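Local coordinates for protein glutathione S-transferase (Sphingobium chungbukense, PDB 6M1T) that is a beta-class transferase that binds glutathione and probably conjugates it to electrophilic compounds in detoxification, at residues A[149-152]-A[153-157]; A[95-98]-A[99-102]. All blocks are in the same frame, centred on the assembly; numbering follows the deposited sequence. Where two conformers were deposited one is given.

Contact 1: A[149-152]-A[153-157]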
loop_
_atom_site.group_PDB
_atom_site.type_symbol
_atom_site.label_atom_id
_atom_site.label_comp_id
_atom_site.label_asym_id
_atom_site.label_seq_id
_atom_site.Cartn_x
_atom_site.Cartn_y
_atom_site.Cartn_z
ATOM N N SER A 149 -8.950 -16.457 8.806
ATOM C CA SER A 149 -9.746 -17.212 9.805
ATOM C C SER A 149 -9.840 -16.467 11.149
ATOM O O SER A 149 -10.836 -16.682 11.863
ATOM C CB SER A 149 -9.164 -18.589 9.968
ATOM O OG SER A 149 -10.180 -19.517 10.294
ATOM N N GLU A 150 -8.861 -15.625 11.509
ATOM C CA GLU A 150 -8.785 -15.115 12.900
ATOM C C GLU A 150 -8.281 -13.671 12.957
ATOM O O GLU A 150 -7.904 -13.103 11.910
ATOM C CB GLU A 150 -7.890 -16.023 13.735
ATOM C CG GLU A 150 -6.561 -16.344 13.087
ATOM C CD GLU A 150 -5.732 -17.197 14.029
ATOM O OE1 GLU A 150 -4.939 -17.998 13.543
ATOM O OE2 GLU A 150 -5.906 -17.055 15.257
ATOM N N PHE A 151 -8.314 -13.106 14.163
ATOM C CA PHE A 151 -7.978 -11.692 14.430
ATOM C C PHE A 151 -6.560 -11.417 13.938
ATOM O O PHE A 151 -5.598 -12.184 14.255
ATOM C CB PHE A 151 -8.177 -11.364 15.901
ATOM C CG PHE A 151 -7.993 -9.904 16.186
ATOM C CD1 PHE A 151 -8.930 -8.981 15.749
ATOM C CD2 PHE A 151 -6.918 -9.459 16.930
ATOM C CE1 PHE A 151 -8.782 -7.630 16.029
ATOM C CE2 PHE A 151 -6.756 -8.098 17.182
ATOM C CZ PHE A 151 -7.684 -7.190 16.734
ATOM N N SER A 152 -6.416 -10.354 13.135
ATOM C CA SER A 152 -5.151 -10.068 12.424
ATOM C C SER A 152 -4.809 -8.570 12.443
ATOM O O SER A 152 -5.673 -7.733 12.701
ATOM C CB SER A 152 -5.207 -10.563 11.017
ATOM O OG SER A 152 -5.843 -9.621 10.187
ATOM N N VAL A 153 -3.573 -8.260 12.076
ATOM C CA VAL A 153 -3.158 -6.835 11.922
ATOM C C VAL A 153 -4.055 -6.132 10.894
ATOM O O VAL A 153 -4.205 -4.909 10.987
ATOM C CB VAL A 153 -1.669 -6.710 11.586
ATOM C CG1 VAL A 153 -0.855 -7.025 12.825
ATOM C CG2 VAL A 153 -1.247 -7.588 10.399
ATOM N N ALA A 154 -4.698 -6.855 9.977
ATOM C CA ALA A 154 -5.587 -6.218 8.981
ATOM C C ALA A 154 -6.835 -5.730 9.697
ATOM O O ALA A 154 -7.316 -4.649 9.351
ATOM C CB ALA A 154 -5.912 -7.162 7.841
ATOM N N ASP A 155 -7.369 -6.493 10.659
ATOM C CA ASP A 155 -8.531 -6.021 11.468
ATOM C C ASP A 155 -8.073 -4.794 12.289
ATOM O O ASP A 155 -8.818 -3.841 12.456
ATOM C CB ASP A 155 -9.043 -7.106 12.432
ATOM C CG ASP A 155 -9.550 -8.371 11.741
ATOM O OD1 ASP A 155 -10.514 -8.269 11.000
ATOM O OD2 ASP A 155 -8.938 -9.415 11.908
ATOM N N ILE A 156 -6.891 -4.860 12.879
ATOM C CA ILE A 156 -6.400 -3.726 13.710
ATOM C C ILE A 156 -6.353 -2.463 12.834
ATOM O O ILE A 156 -6.815 -1.417 13.227
ATOM C CB ILE A 156 -5.041 -4.037 14.334
ATOM C CG1 ILE A 156 -5.106 -5.195 15.351
ATOM C CG2 ILE A 156 -4.547 -2.730 14.971
ATOM C CD1 ILE A 156 -3.725 -5.637 15.848
ATOM N N TYR A 157 -5.783 -2.575 11.656
ATOM C CA TYR A 157 -5.587 -1.425 10.734
ATOM C C TYR A 157 -6.939 -0.864 10.271
ATOM O O TYR A 157 -7.172 0.351 10.375
ATOM C CB TYR A 157 -4.750 -1.939 9.587
ATOM C CG TYR A 157 -4.084 -0.913 8.714
ATOM C CD1 TYR A 157 -3.807 0.380 9.132
ATOM C CD2 TYR A 157 -3.610 -1.328 7.483
ATOM C CE1 TYR A 157 -3.145 1.273 8.289
ATOM C CE2 TYR A 157 -2.921 -0.470 6.650
ATOM C CZ TYR A 157 -2.676 0.826 7.056
ATOM O OH TYR A 157 -2.034 1.662 6.172
HETATM O O HOH W 1 -8.217 -10.779 9.664
#

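Contact 2: A[95-98]-A[99-102]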
loop_
_atom_site.group_PDB
_atom_site.type_symbol
_atom_site.label_atom_id
_atom_site.label_comp_id
_atom_site.label_asym_id
_atom_site.label_seq_id
_atom_site.Cartn_x
_atom_site.Cartn_y
_atom_site.Cartn_z
ATOM N N ILE A 95 -1.464 -9.402 3.039
ATOM C CA ILE A 95 -0.677 -8.286 2.439
ATOM C C ILE A 95 -1.581 -7.476 1.489
ATOM O O ILE A 95 -1.476 -6.189 1.435
ATOM C CB ILE A 95 0.572 -8.868 1.776
ATOM C CG1 ILE A 95 1.483 -9.531 2.810
ATOM C CG2 ILE A 95 1.326 -7.815 0.974
ATOM C CD1 ILE A 95 2.619 -10.315 2.191
ATOM N N SER A 96 -2.445 -8.163 0.747
ATOM C CA SER A 96 -3.461 -7.570 -0.160
ATOM C C SER A 96 -4.347 -6.627 0.643
ATOM O O SER A 96 -4.509 -5.421 0.267
ATOM C CB SER A 96 -4.286 -8.647 -0.859
ATOM O OG SER A 96 -5.243 -8.080 -1.732
ATOM N N ARG A 97 -4.890 -7.123 1.754
ATOM C CA ARG A 97 -5.784 -6.280 2.569
ATOM C C ARG A 97 -4.973 -5.088 3.121
ATOM O O ARG A 97 -5.541 -3.989 3.170
ATOM C CB ARG A 97 -6.521 -7.108 3.634
ATOM C CG ARG A 97 -7.681 -7.974 3.122
ATOM C CD ARG A 97 -8.679 -7.329 2.157
ATOM N NE ARG A 97 -8.145 -7.313 0.792
ATOM C CZ ARG A 97 -8.536 -6.524 -0.225
ATOM N NH1 ARG A 97 -7.906 -6.635 -1.372
ATOM N NH2 ARG A 97 -9.535 -5.661 -0.130
ATOM N N LEU A 98 -3.736 -5.290 3.579
ATOM C CA LEU A 98 -2.954 -4.150 4.148
ATOM C C LEU A 98 -2.682 -3.119 3.043
ATOM O O LEU A 98 -2.746 -1.892 3.363
ATOM C CB LEU A 98 -1.669 -4.652 4.803
ATOM C CG LEU A 98 -1.861 -5.627 5.987
ATOM C CD1 LEU A 98 -0.514 -6.102 6.463
ATOM C CD2 LEU A 98 -2.671 -4.968 7.118
ATOM N N SER A 99 -2.385 -3.565 1.812
ATOM C CA SER A 99 -2.091 -2.659 0.658
ATOM C C SER A 99 -3.374 -1.904 0.299
ATOM O O SER A 99 -3.309 -0.681 0.063
ATOM C CB SER A 99 -1.417 -3.358 -0.567
ATOM O OG SER A 99 -1.695 -2.329 -1.530
ATOM N N PHE A 100 -4.543 -2.556 0.329
ATOM C CA PHE A 100 -5.812 -1.874 0.036
ATOM C C PHE A 100 -6.090 -0.788 1.097
ATOM O O PHE A 100 -6.520 0.351 0.755
ATOM C CB PHE A 100 -6.982 -2.858 -0.002
ATOM C CG PHE A 100 -8.290 -2.158 -0.076
ATOM C CD1 PHE A 100 -8.815 -1.744 -1.287
ATOM C CD2 PHE A 100 -9.024 -1.954 1.079
ATOM C CE1 PHE A 100 -10.051 -1.107 -1.349
ATOM C CE2 PHE A 100 -10.244 -1.301 1.021
ATOM C CZ PHE A 100 -10.771 -0.894 -0.190
ATOM N N LEU A 101 -5.881 -1.113 2.376
ATOM C CA LEU A 101 -6.166 -0.142 3.455
ATOM C C LEU A 101 -5.234 1.093 3.330
ATOM O O LEU A 101 -5.739 2.190 3.452
ATOM C CB LEU A 101 -5.990 -0.854 4.792
ATOM C CG LEU A 101 -7.071 -1.904 5.083
ATOM C CD1 LEU A 101 -6.759 -2.638 6.380
ATOM C CD2 LEU A 101 -8.412 -1.257 5.148
ATOM N N GLY A 102 -3.950 0.878 3.102
ATOM C CA GLY A 102 -2.928 1.951 3.013
ATOM C C GLY A 102 -3.026 2.772 1.732
ATOM O O GLY A 102 -2.871 4.001 1.797
#

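Contact 1: A[149-152]-A[153-157]
Phe151 leans over the first turn of the helix that follows it, against Asp155 and Ile156. With CG trans to the backbone N (chi1 -174°), its ring extends along the helix start, setting CE1 3.6 Å from Asp155 CB and CZ 3.5 Å from Ile156 CG1. Both neighbours meet the ring obliquely, and the ring plane lies only 8° from that of the Asp155 carboxylate. Arg188 adds a cation-pi contact to this ring. The apolar pairing of Phe151, just before the N-cap, with Ile156 in the first turn is a hydrophobic staple, and Ser152 and Asp155 beside it form a capping box, the pair of signals familiar at this helix start in glutathione transferases. Ser152 is the N-cap: its OG accepts a bent bond from Ala154 N (3.0 Å, 137° at the hydrogen). In return, Ser152 N donates to Asp155 OD2 at 3.0 Å, using the anti lone pair of that oxygen. A water bridges the two side chains, 2.7 Å from Ser152 OG and donating to Asp155 OD2. The other carboxylate oxygen, OD1, is bound by Tyr181 OH and Tyr146 N, so Asp155 ties the cap to two more parts of the chain. An alanine at Asp155 would probably leave Ser152 N without its side-chain acceptor, and the Tyr181 hydroxyl and Tyr146 amide without the oxygen they share. From the other end of Ser152, its O accepts from Ile156 N at 3.1 Å, the first regular helical bond of the turn.

Contact 2: A[95-98]-A[99-102]
Arg97 and Phe100, three residues apart on one helix, lay flat groups over each other. The guanidinium plane is 18° from the ring plane, and NH2 sits over one ring face, 3.7 Å from Phe100 CG, toward the root of the ring and not over its middle. Phe100 CB in turn lies over one face of the guanidinium, displaced toward its rim. The Arg97 CB starts away from the second half of the helix; two bends in the chain (chi2 -46°, chi3 81°) fold it back so that its end meets the phenylalanine. A second hold fixes the rotation of the guanidinium: NH1 donates to Ser96 OG at 3.1 Å, a fairly straight bond with the serine oxygen at the edge of the group and nearly in its plane. Ser96 OG is also hydrogen-bonded to Thr64 O of the second subunit, so the arginine braces a hydroxyl that already joins the two chains.

Leu101 lies alongside the backbone one turn on, its CG only 3.2 Å from Arg97 O, the same oxygen that accepts from Leu101 N at 3.0 Å. Matching i to i+4 bonds run from Ser99 N, Phe100 N and Gly102 N to the carbonyls of Ile95, Ser96 and Leu98.

This part of helix 89-108, in the helical domain of the glutathione transferase fold, lies at the dimer interface and also packs against three helices of its own chain. Ser96, Arg97, Ser99 and Phe100 meet the second subunit around its strand 62-64 and the residues after it, among them Glu65 of the glutathione pocket. Ile95 and Leu98 pack on helix 66-75 of their own chain, Leu101 on helix 153-162, and the Phe100 ring meets His132 on helix 119-139.

Contact 2 comes first along the chain, inside helix 89-108, and contact 1 follows at the start of helix 153-162, with helix 119-139 between them. Both are local, within two helical turns and at a helix start respectively; neither closes a long loop, nests or crosses. In space they meet through Tyr157, whose OH lies 3.3 Å from Gly102 CA and whose ring packs against Leu101, while Ala154 O touches the Leu101 side chain. The capped first turn of one helix thus packs on the middle of the other, and Tyr157, which lines the glutathione pocket, stands at the junction. Contact 2 also reaches the second subunit, whereas contact 1 stays within its own chain, beside helices 12-21 and 66-75.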